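PDB 3E13: putative iron-uptake ABC transport system,periplasmic iron-binding protein from Campylobacter jejuni, which binds ferric iron in the periplasm and probably delivers it to an ABC transporter for uptake into the cell. Local coordinates for residues 4-9 and 30-35; 9-14 and 57-62; 16-21 and 264-269; 99-104 and 233-238. All blocks are in the same frame, centred on the assembly; numbering follows the deposited sequence.

Contact 1 of 4, residues 4-9 and 30-35; sequences LNIYSA and VNHTQA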
# COMPACT_ATOMS: atom_id res chain seq x y z
N LEU A 4 10.09 -21.08 -8.67
CA LEU A 4 8.94 -20.15 -8.65
C LEU A 4 9.47 -18.75 -8.87
O LEU A 4 10.35 -18.31 -8.18
CB LEU A 4 8.17 -20.24 -7.31
CG LEU A 4 7.01 -19.23 -7.26
CD1 LEU A 4 5.85 -19.64 -8.16
CD2 LEU A 4 6.55 -19.14 -5.81
N ASN A 5 8.97 -18.07 -9.91
CA ASN A 5 9.46 -16.77 -10.29
C ASN A 5 8.51 -15.64 -9.85
O ASN A 5 7.38 -15.58 -10.32
CB ASN A 5 9.63 -16.77 -11.81
CG ASN A 5 10.71 -17.78 -12.26
OD1 ASN A 5 11.81 -17.80 -11.69
ND2 ASN A 5 10.40 -18.60 -13.24
N ILE A 6 8.94 -14.84 -8.88
CA ILE A 6 8.13 -13.77 -8.31
C ILE A 6 8.63 -12.42 -8.78
O ILE A 6 9.81 -12.12 -8.63
CB ILE A 6 8.20 -13.84 -6.78
CG1 ILE A 6 7.65 -15.18 -6.31
CG2 ILE A 6 7.51 -12.61 -6.16
CD1 ILE A 6 7.53 -15.35 -4.79
N TYR A 7 7.73 -11.63 -9.37
CA TYR A 7 7.94 -10.22 -9.67
C TYR A 7 7.19 -9.44 -8.58
O TYR A 7 5.99 -9.52 -8.50
CB TYR A 7 7.34 -9.88 -11.04
CG TYR A 7 8.17 -10.26 -12.26
CD1 TYR A 7 9.18 -11.19 -12.20
CD2 TYR A 7 7.84 -9.76 -13.49
CE1 TYR A 7 9.92 -11.57 -13.37
CE2 TYR A 7 8.55 -10.11 -14.65
CZ TYR A 7 9.57 -11.03 -14.58
OH TYR A 7 10.23 -11.41 -15.75
N SER A 8 7.93 -8.69 -7.76
CA SER A 8 7.37 -8.03 -6.60
C SER A 8 7.66 -6.55 -6.51
O SER A 8 8.81 -6.12 -6.63
CB SER A 8 7.88 -8.69 -5.33
OG SER A 8 7.37 -7.97 -4.19
N ALA A 9 6.59 -5.78 -6.32
CA ALA A 9 6.69 -4.36 -6.07
C ALA A 9 6.59 -4.03 -4.57
O ALA A 9 6.53 -2.89 -4.21
CB ALA A 9 5.65 -3.58 -6.88
N VAL A 30 12.76 -20.05 -4.91
CA VAL A 30 12.12 -18.80 -5.34
C VAL A 30 13.17 -17.87 -5.97
O VAL A 30 14.23 -17.67 -5.41
CB VAL A 30 11.47 -18.09 -4.19
CG1 VAL A 30 10.94 -16.72 -4.59
CG2 VAL A 30 10.37 -18.94 -3.65
N ASN A 31 12.88 -17.40 -7.17
CA ASN A 31 13.65 -16.35 -7.85
C ASN A 31 12.85 -15.06 -7.67
O ASN A 31 11.79 -14.93 -8.26
CB ASN A 31 13.79 -16.68 -9.33
CG ASN A 31 14.52 -17.97 -9.57
OD1 ASN A 31 15.49 -18.20 -8.92
ND2 ASN A 31 14.03 -18.82 -10.49
N HIS A 32 13.36 -14.16 -6.84
CA HIS A 32 12.63 -12.98 -6.42
C HIS A 32 13.19 -11.77 -7.16
O HIS A 32 14.38 -11.45 -7.02
CB HIS A 32 12.78 -12.82 -4.91
CG HIS A 32 11.95 -11.71 -4.32
ND1 HIS A 32 12.50 -10.67 -3.62
CD2 HIS A 32 10.61 -11.53 -4.24
CE1 HIS A 32 11.55 -9.86 -3.19
NE2 HIS A 32 10.39 -10.37 -3.53
N THR A 33 12.35 -11.14 -7.98
CA THR A 33 12.72 -9.92 -8.71
C THR A 33 11.92 -8.74 -8.14
O THR A 33 10.72 -8.76 -8.20
CB THR A 33 12.39 -10.13 -10.18
OG1 THR A 33 13.30 -11.10 -10.75
CG2 THR A 33 12.66 -8.89 -10.98
N GLN A 34 12.60 -7.73 -7.61
CA GLN A 34 11.95 -6.55 -7.03
C GLN A 34 12.25 -5.35 -7.92
O GLN A 34 13.40 -5.10 -8.28
CB GLN A 34 12.46 -6.30 -5.63
CG GLN A 34 11.82 -5.13 -4.92
CD GLN A 34 12.28 -5.01 -3.48
OE1 GLN A 34 12.23 -5.99 -2.71
NE2 GLN A 34 12.75 -3.82 -3.12
N ALA A 35 11.21 -4.59 -8.21
CA ALA A 35 11.31 -3.33 -8.94
C ALA A 35 10.06 -2.53 -8.70
O ALA A 35 9.11 -3.00 -8.04
CB ALA A 35 11.49 -3.59 -10.42
O HOH W 1 7.97 -9.32 -2.04
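N31 and L4 bond within a ladder between two parallel strands, 4-8 and 30-34, whose axes approach to 4.7 Å. N31 N gives its hydrogen to L4 O and N31 O takes one from I6 N; T33 repeats the pattern, its N bonding I6 O at 2.8 Å and its O receiving S8 N. Beyond the strands A35 N reaches S8 O at 3.3 Å, a longer last rung. CA-H...O contacts, such as Q34 CA to S8 O at 3.2 Å, share carbonyl acceptors with these bonds. The side-chain amides of N5 and N31 lie side by side on one face, nearly coplanar (18° apart). In both, CG stands anti to the carbonyl carbon, and N31 ND2 donates to N5 OD1 at 2.7 Å, in the plane of both amides. N31 ND2 also bonds E3, and N5 ND2 the carbonyl of P52, which fixes both amide flips. On this face T33 CB also packs against Y7 CD1, while Y7 OH bonds E47. The other face carries L4, I6, S8, V30, H32 and Q34. I6 CD1 meets V30 CG1 at 3.7 Å, and I6 CG2 lies at the edge of the H32 imidazole. With CG anti to its backbone N (chi1 -173°), H32 brings NE2 to 3.5 Å from S8 CB; one water joins S8 OG to NE2, and S8 OG also bonds R10 N. Helix 14-26 links the strands in a beta-alpha-beta unit. Backbone bonds thus set the register, while the amide pair and the water bridge add a polar link specific to each face.

Contact 2 of 4, residues 9-14 and 57-62; sequences ARHYNA and ITADIS. With FE (Fe (III) ion), chain B.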
# COMPACT_ATOMS: atom_id res chain seq x y z
N ALA A 9 6.59 -5.78 -6.32
CA ALA A 9 6.69 -4.36 -6.07
C ALA A 9 6.59 -4.03 -4.57
O ALA A 9 6.53 -2.89 -4.21
CB ALA A 9 5.65 -3.58 -6.88
N ARG A 10 6.57 -5.06 -3.73
CA ARG A 10 6.81 -4.88 -2.30
C ARG A 10 8.29 -4.47 -2.10
O ARG A 10 9.09 -4.49 -3.06
CB ARG A 10 6.43 -6.13 -1.51
CG ARG A 10 4.94 -6.25 -1.33
CD ARG A 10 4.49 -7.50 -0.60
NE ARG A 10 5.04 -7.64 0.74
CZ ARG A 10 4.42 -7.19 1.89
NH1 ARG A 10 3.24 -6.56 1.86
NH2 ARG A 10 5.01 -7.43 3.07
N HIS A 11 8.64 -4.00 -0.92
CA HIS A 11 9.94 -3.39 -0.69
C HIS A 11 10.32 -3.49 0.78
O HIS A 11 10.66 -2.48 1.43
CB HIS A 11 9.87 -1.93 -1.20
CG HIS A 11 8.55 -1.27 -0.93
ND1 HIS A 11 7.52 -1.26 -1.85
CD2 HIS A 11 8.07 -0.63 0.17
CE1 HIS A 11 6.46 -0.65 -1.32
NE2 HIS A 11 6.78 -0.24 -0.10
N TYR A 12 10.24 -4.72 1.29
CA TYR A 12 10.35 -5.00 2.72
C TYR A 12 11.30 -6.14 3.02
O TYR A 12 11.29 -7.18 2.36
CB TYR A 12 8.98 -5.36 3.28
CG TYR A 12 7.90 -4.37 2.90
CD1 TYR A 12 6.86 -4.75 2.05
CD2 TYR A 12 7.97 -3.06 3.29
CE1 TYR A 12 5.88 -3.87 1.66
CE2 TYR A 12 7.00 -2.17 2.89
CZ TYR A 12 5.96 -2.55 2.10
OH TYR A 12 5.04 -1.58 1.75
N ASN A 13 12.12 -5.93 4.05
CA ASN A 13 13.00 -6.97 4.53
C ASN A 13 12.27 -8.18 5.06
O ASN A 13 12.73 -9.30 4.93
CB ASN A 13 13.88 -6.40 5.62
CG ASN A 13 15.19 -6.02 5.12
OD1 ASN A 13 15.32 -5.55 3.97
ND2 ASN A 13 16.22 -6.28 5.91
N ALA A 14 11.08 -7.98 5.63
CA ALA A 14 10.30 -9.09 6.15
C ALA A 14 9.97 -10.14 5.12
O ALA A 14 9.84 -11.33 5.41
CB ALA A 14 9.00 -8.59 6.82
N ILE A 57 3.37 -9.65 -7.18
CA ILE A 57 3.02 -9.13 -5.85
C ILE A 57 3.12 -7.60 -5.86
O ILE A 57 4.10 -7.04 -6.40
CB ILE A 57 3.96 -9.67 -4.73
CG1 ILE A 57 4.13 -11.14 -4.83
CG2 ILE A 57 3.33 -9.33 -3.35
CD1 ILE A 57 5.07 -11.74 -3.74
N THR A 58 2.11 -6.93 -5.32
CA THR A 58 2.10 -5.45 -5.23
C THR A 58 1.89 -5.01 -3.81
O THR A 58 1.56 -5.82 -2.92
CB THR A 58 0.95 -4.83 -6.03
OG1 THR A 58 -0.27 -5.13 -5.34
CG2 THR A 58 0.87 -5.37 -7.46
N ALA A 59 2.08 -3.72 -3.60
CA ALA A 59 1.74 -3.07 -2.36
C ALA A 59 0.55 -2.13 -2.60
O ALA A 59 0.41 -1.09 -1.95
CB ALA A 59 2.97 -2.32 -1.85
N ASP A 60 -0.30 -2.49 -3.55
CA ASP A 60 -1.34 -1.59 -4.04
C ASP A 60 -2.41 -2.31 -4.82
O ASP A 60 -2.13 -3.14 -5.71
CB ASP A 60 -0.69 -0.52 -4.91
CG ASP A 60 -1.66 0.36 -5.56
OD1 ASP A 60 -1.68 0.43 -6.85
OD2 ASP A 60 -2.44 1.07 -4.89
N ILE A 61 -3.66 -1.98 -4.54
CA ILE A 61 -4.79 -2.54 -5.30
C ILE A 61 -4.72 -2.16 -6.78
O ILE A 61 -4.93 -3.02 -7.64
CB ILE A 61 -6.20 -2.14 -4.73
CG1 ILE A 61 -7.34 -2.73 -5.58
CG2 ILE A 61 -6.37 -0.60 -4.58
CD1 ILE A 61 -7.32 -4.23 -5.79
N SER A 62 -4.43 -0.90 -7.06
CA SER A 62 -4.60 -0.44 -8.44
C SER A 62 -3.60 -1.08 -9.39
O SER A 62 -3.95 -1.40 -10.53
CB SER A 62 -4.57 1.11 -8.53
OG SER A 62 -5.60 1.67 -7.71
FE FE B . 5.18 0.31 1.31
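A9 N points almost straight at I57 O (2.8 Å, 177° at the hydrogen) where the loop leaving strand 3-8 passes the end of strand 55-58, the two touching backbones running 71° apart. Just beyond, R10 lays its aliphatic part across I57: CD comes to 3.5 Å from I57 CG2, and CG stands 3.8 Å from T58 O. The chain then bends at chi3, and the guanidinium has Y12 CD1 3.3 Å above one face, offset toward the rim, while R10 NE lies at the edge of the tyrosine ring, in its plane. Salt bridges from NE to D15 and from NH2 to E272, with NH1 bonded to S236 OG, hold this group. H11 CG sits between the backbone N and the carbonyl carbon (chi1 37°), which folds the imidazole back so that ND1 donates to A9 O. That bond leaves NE2 for the ferric ion, 2.2 Å away; Y12 OH binds the metal at 1.9 Å. A59 CB lies 3.9 Å from H11 CE1. Y143, Y199 and Y200 complete the iron site. The loop thus delivers two ligands, with A9 as second shell to H11. Around it, strand 55-58 lies in the sheet between strands 3-8 and 233-241, the 9-14 loop leads into helix 14-26, D60 caps helix 61-69, and helix 142-155 brings Y143 against A59.

Contact 3 of 4, residues 16-21 and 264-269; sequences FEIIKK and KILTDS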
# COMPACT_ATOMS: atom_id res chain seq x y z
N PHE A 16 11.82 -11.37 2.82
CA PHE A 16 12.94 -12.33 2.64
C PHE A 16 12.78 -13.51 3.57
O PHE A 16 12.97 -14.68 3.14
CB PHE A 16 14.28 -11.69 2.86
CG PHE A 16 14.62 -10.61 1.86
CD1 PHE A 16 15.23 -9.42 2.31
CD2 PHE A 16 14.41 -10.77 0.51
CE1 PHE A 16 15.57 -8.41 1.41
CE2 PHE A 16 14.74 -9.75 -0.41
CZ PHE A 16 15.33 -8.58 0.05
N GLU A 17 12.39 -13.24 4.82
CA GLU A 17 12.13 -14.29 5.80
C GLU A 17 10.99 -15.19 5.31
O GLU A 17 11.04 -16.45 5.45
CB GLU A 17 11.79 -13.73 7.20
CG GLU A 17 11.25 -14.81 8.16
CD GLU A 17 10.92 -14.41 9.61
OE1 GLU A 17 10.62 -13.24 9.90
OE2 GLU A 17 10.94 -15.32 10.48
N ILE A 18 9.92 -14.56 4.82
CA ILE A 18 8.74 -15.31 4.37
C ILE A 18 9.11 -16.25 3.23
O ILE A 18 8.71 -17.39 3.20
CB ILE A 18 7.59 -14.31 3.97
CG1 ILE A 18 7.12 -13.58 5.24
CG2 ILE A 18 6.52 -15.01 3.17
CD1 ILE A 18 6.15 -12.47 5.00
N ILE A 19 9.94 -15.77 2.32
CA ILE A 19 10.29 -16.53 1.17
C ILE A 19 11.16 -17.72 1.60
O ILE A 19 10.96 -18.83 1.13
CB ILE A 19 10.97 -15.63 0.11
CG1 ILE A 19 9.87 -14.76 -0.59
CG2 ILE A 19 11.76 -16.48 -0.88
CD1 ILE A 19 10.43 -13.54 -1.29
N LYS A 20 12.08 -17.50 2.52
CA LYS A 20 12.93 -18.57 3.05
C LYS A 20 12.10 -19.63 3.69
O LYS A 20 12.30 -20.85 3.46
CB LYS A 20 13.90 -18.01 4.09
CG LYS A 20 15.14 -17.38 3.52
CD LYS A 20 16.23 -17.32 4.61
CE LYS A 20 16.84 -15.93 4.73
NZ LYS A 20 18.08 -15.99 5.54
N LYS A 21 11.08 -19.21 4.43
CA LYS A 21 10.19 -20.18 5.02
C LYS A 21 9.44 -21.00 3.98
O LYS A 21 9.25 -22.19 4.19
CB LYS A 21 9.24 -19.52 5.99
CG LYS A 21 9.95 -19.07 7.24
CD LYS A 21 9.04 -18.28 8.11
CE LYS A 21 8.55 -19.09 9.22
NZ LYS A 21 9.65 -19.59 10.16
N LYS A 264 0.89 -13.77 10.66
CA LYS A 264 1.46 -13.26 11.91
C LYS A 264 2.79 -12.50 11.67
O LYS A 264 3.01 -11.44 12.27
CB LYS A 264 1.62 -14.38 12.94
CG LYS A 264 1.94 -13.80 14.36
CD LYS A 264 1.03 -12.63 14.79
CE LYS A 264 0.92 -12.46 16.31
NZ LYS A 264 0.66 -11.07 16.68
N ILE A 265 3.66 -12.98 10.81
CA ILE A 265 4.90 -12.27 10.51
C ILE A 265 4.59 -10.91 9.87
O ILE A 265 5.23 -9.91 10.14
CB ILE A 265 5.79 -13.11 9.59
CG1 ILE A 265 6.32 -14.33 10.37
CG2 ILE A 265 6.90 -12.24 8.93
CD1 ILE A 265 7.11 -15.23 9.50
N LEU A 266 3.60 -10.89 8.99
CA LEU A 266 3.26 -9.64 8.31
C LEU A 266 2.84 -8.55 9.29
O LEU A 266 3.16 -7.39 9.07
CB LEU A 266 2.20 -9.89 7.27
CG LEU A 266 2.70 -10.64 6.00
CD1 LEU A 266 1.56 -11.27 5.24
CD2 LEU A 266 3.49 -9.73 5.12
N THR A 267 2.16 -8.91 10.39
CA THR A 267 1.85 -7.89 11.39
C THR A 267 2.98 -7.70 12.43
O THR A 267 3.26 -6.57 12.84
CB THR A 267 0.46 -8.14 12.01
OG1 THR A 267 0.07 -7.03 12.81
CG2 THR A 267 0.42 -9.34 12.96
N ASP A 268 3.65 -8.79 12.82
CA ASP A 268 4.68 -8.71 13.83
C ASP A 268 6.00 -8.08 13.35
O ASP A 268 6.69 -7.39 14.15
CB ASP A 268 4.97 -10.07 14.43
CG ASP A 268 3.92 -10.51 15.43
OD1 ASP A 268 2.81 -9.89 15.62
OD2 ASP A 268 4.14 -11.57 16.05
N SER A 269 6.37 -8.38 12.12
CA SER A 269 7.62 -7.97 11.55
C SER A 269 7.50 -6.83 10.52
O SER A 269 8.47 -6.11 10.34
CB SER A 269 8.36 -9.16 10.93
OG SER A 269 8.72 -10.08 11.99
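E17 brings the flat group of this contact, a carboxylate, over the end of I265: I265 CD1 lies over one face of it, 3.9 Å from E17 CD. With CG anti to its backbone N (chi1 168°) and the chain extended beyond it, E17 reaches across at an oblique angle; no hydrogen bond crosses between the segments. K21, one helical turn on, approaches the same methyl. Its CD packs 3.9 Å from I265 CD1, so both side chains meet that methyl, while K21 NZ forms a salt bridge with E261. Deeper in, I18 slides past I265 in the opposite direction, I18 CG1 to I265 CG2 at 3.9 Å. I18 CD1 goes on to L266 CD2 at 3.8 Å, where the two side chains cross at about a right angle. I265 is thus the centre of the contact, its CG2 meeting I18 and its CD1 the E17 carboxylate and the K21 methylenes. On the far side of its helix, K264 NZ bridges to D268 OD1 at 2.7 Å. M257 of helix 247-257 packs on I18, and R10 of the iron-site loop touches L266, linking this packing to that loop. Helices 14-26 and 260-268 run nearly antiparallel, at 163°, with axes 11.0 Å apart in these segments. Helix 14-26, the crossover helix of the beta-alpha-beta unit that begins the chain, thus packs on helix 260-268 in the alpha/beta fold of a periplasmic binding protein.

Contact 4 of 4, residues 99-104 and 233-238; sequences ITKRAR and INISGI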
# COMPACT_ATOMS: atom_id res chain seq x y z
N ILE A 99 -3.17 -9.77 0.53
CA ILE A 99 -2.38 -10.45 1.57
C ILE A 99 -2.30 -9.62 2.87
O ILE A 99 -2.07 -10.18 3.94
CB ILE A 99 -0.99 -10.87 1.10
CG1 ILE A 99 -0.12 -9.69 0.69
CG2 ILE A 99 -1.13 -11.81 -0.05
CD1 ILE A 99 1.36 -10.05 0.56
N THR A 100 -2.46 -8.31 2.78
CA THR A 100 -2.51 -7.41 3.94
C THR A 100 -3.39 -6.22 3.64
O THR A 100 -3.66 -5.90 2.48
CB THR A 100 -1.14 -6.83 4.34
OG1 THR A 100 -0.67 -5.98 3.29
CG2 THR A 100 -0.09 -7.84 4.55
N LYS A 101 -3.76 -5.49 4.70
CA LYS A 101 -4.31 -4.17 4.61
C LYS A 101 -3.34 -3.16 5.23
O LYS A 101 -2.52 -3.49 6.12
CB LYS A 101 -5.67 -4.04 5.36
CG LYS A 101 -6.79 -4.78 4.69
CD LYS A 101 -7.93 -5.14 5.69
CE LYS A 101 -8.77 -3.93 6.04
NZ LYS A 101 -9.78 -4.25 7.15
N ARG A 102 -3.43 -1.94 4.76
CA ARG A 102 -2.68 -0.79 5.31
C ARG A 102 -3.54 0.47 5.18
O ARG A 102 -4.40 0.53 4.36
CB ARG A 102 -1.32 -0.65 4.59
CG ARG A 102 -1.42 -0.56 3.06
CD ARG A 102 -1.20 -1.92 2.33
NE ARG A 102 0.12 -2.47 2.57
CZ ARG A 102 1.28 -2.02 2.10
NH1 ARG A 102 1.33 -0.97 1.31
NH2 ARG A 102 2.40 -2.66 2.37
N ALA A 103 -3.31 1.47 6.02
CA ALA A 103 -4.09 2.68 6.02
C ALA A 103 -3.16 3.87 5.69
O ALA A 103 -2.05 3.93 6.23
CB ALA A 103 -4.76 2.88 7.38
N ARG A 104 -3.61 4.77 4.81
CA ARG A 104 -2.85 5.93 4.45
C ARG A 104 -3.38 7.09 5.32
O ARG A 104 -4.52 7.57 5.15
CB ARG A 104 -2.92 6.22 2.96
CG ARG A 104 -1.84 7.18 2.50
CD ARG A 104 -1.43 6.94 1.10
NE ARG A 104 -0.24 7.69 0.70
CZ ARG A 104 1.02 7.35 1.00
NH1 ARG A 104 1.25 6.29 1.75
NH2 ARG A 104 2.06 8.08 0.61
N ILE A 233 -8.11 2.76 3.15
CA ILE A 233 -7.47 1.46 3.21
C ILE A 233 -7.01 1.07 1.80
O ILE A 233 -7.76 1.24 0.80
CB ILE A 233 -8.48 0.42 3.72
CG1 ILE A 233 -8.94 0.78 5.15
CG2 ILE A 233 -7.89 -0.96 3.68
CD1 ILE A 233 -7.89 0.74 6.14
N ASN A 234 -5.78 0.56 1.71
CA ASN A 234 -5.24 -0.04 0.50
C ASN A 234 -4.74 -1.42 0.90
O ASN A 234 -4.68 -1.75 2.11
CB ASN A 234 -4.11 0.86 -0.06
CG ASN A 234 -3.77 0.58 -1.53
OD1 ASN A 234 -4.21 -0.41 -2.14
ND2 ASN A 234 -2.98 1.48 -2.12
N ILE A 235 -4.51 -2.29 -0.07
CA ILE A 235 -3.98 -3.62 0.18
C ILE A 235 -2.63 -3.83 -0.45
O ILE A 235 -2.33 -3.19 -1.44
CB ILE A 235 -4.97 -4.72 -0.33
CG1 ILE A 235 -5.22 -4.60 -1.87
CG2 ILE A 235 -6.25 -4.65 0.52
CD1 ILE A 235 -5.79 -5.85 -2.53
N SER A 236 -1.86 -4.76 0.10
CA SER A 236 -0.81 -5.41 -0.63
C SER A 236 -1.51 -6.70 -1.10
O SER A 236 -2.38 -7.28 -0.42
CB SER A 236 0.40 -5.70 0.22
OG SER A 236 1.30 -6.59 -0.38
N GLY A 237 -1.16 -7.17 -2.28
CA GLY A 237 -1.81 -8.34 -2.81
C GLY A 237 -1.03 -9.08 -3.84
O GLY A 237 0.10 -8.73 -4.15
N ILE A 238 -1.66 -10.12 -4.37
CA ILE A 238 -0.89 -11.13 -5.11
C ILE A 238 -1.77 -11.76 -6.18
O ILE A 238 -2.98 -11.84 -6.06
CB ILE A 238 -0.32 -12.23 -4.14
CG1 ILE A 238 0.70 -13.16 -4.82
CG2 ILE A 238 -1.44 -13.03 -3.52
CD1 ILE A 238 1.56 -13.94 -3.88
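S236 O is gripped by two successive amides of the facing strand: I99 N donates at 2.8 Å and T100 N more weakly at 3.4 Å, so I99 and T100 both face S236 in a classic beta bulge. Next to it S236 N returns a bent bond to T100 O from above the carbonyl plane. The R102-N234 pair is regular, R102 N to N234 O at 2.9 Å and N234 N to R102 O at 3.0 Å. T100 OG1 lies 3.3 Å from S236 CB and bonds E272. R102 places CG between its backbone N and carbonyl carbon (chi1 54°) and bends at chi2 and chi3, which folds the chain over the opposite strand: CD is 3.5 Å from N234 O, and S236 CB lies over one face of the guanidinium. R102 NH2 forms a salt bridge with E272 and bonds the iron ligand Y12 OH. S236 OG is bonded to T58 O, and N234 to D60 and I61. On the other face, K101 CE meets I233 CG2 at 3.9 Å, while K101 NZ pairs with E293. At the bulge, I99 CG2 packs on I238 CG2 at 3.7 Å, crossing at about a right angle. Buried T100 OG1, S236 OG, N234 and R102 NH2 all have polar partners, and E272, held to R102 and T100 OG1, probably positions the guanidinium at the Y12 ligand oxygen, where its positive charge would favour a phenolate.

Overall arrangement
From the N terminus, strand 3-8 pairs with strand 29-34 in contact 1, closing the loop that holds helix 14-26. Contact 2 starts at A9, which it shares with contact 1, and crosses it along the chain, tying the iron-site loop to strand 55-58. Contact 3 crosses both: helix 14-26 reaches across 243 residues to helix 260-268. Contact 4, in series after contacts 1 and 2, lies within the span of contact 3 and pairs strands 97-109 and 233-241. The sheet runs through contacts 1, 2 and 4, and L266 of contact 3 touches both R10 and T100, so the helix layer touches the sheet and the loop that carries iron ligands.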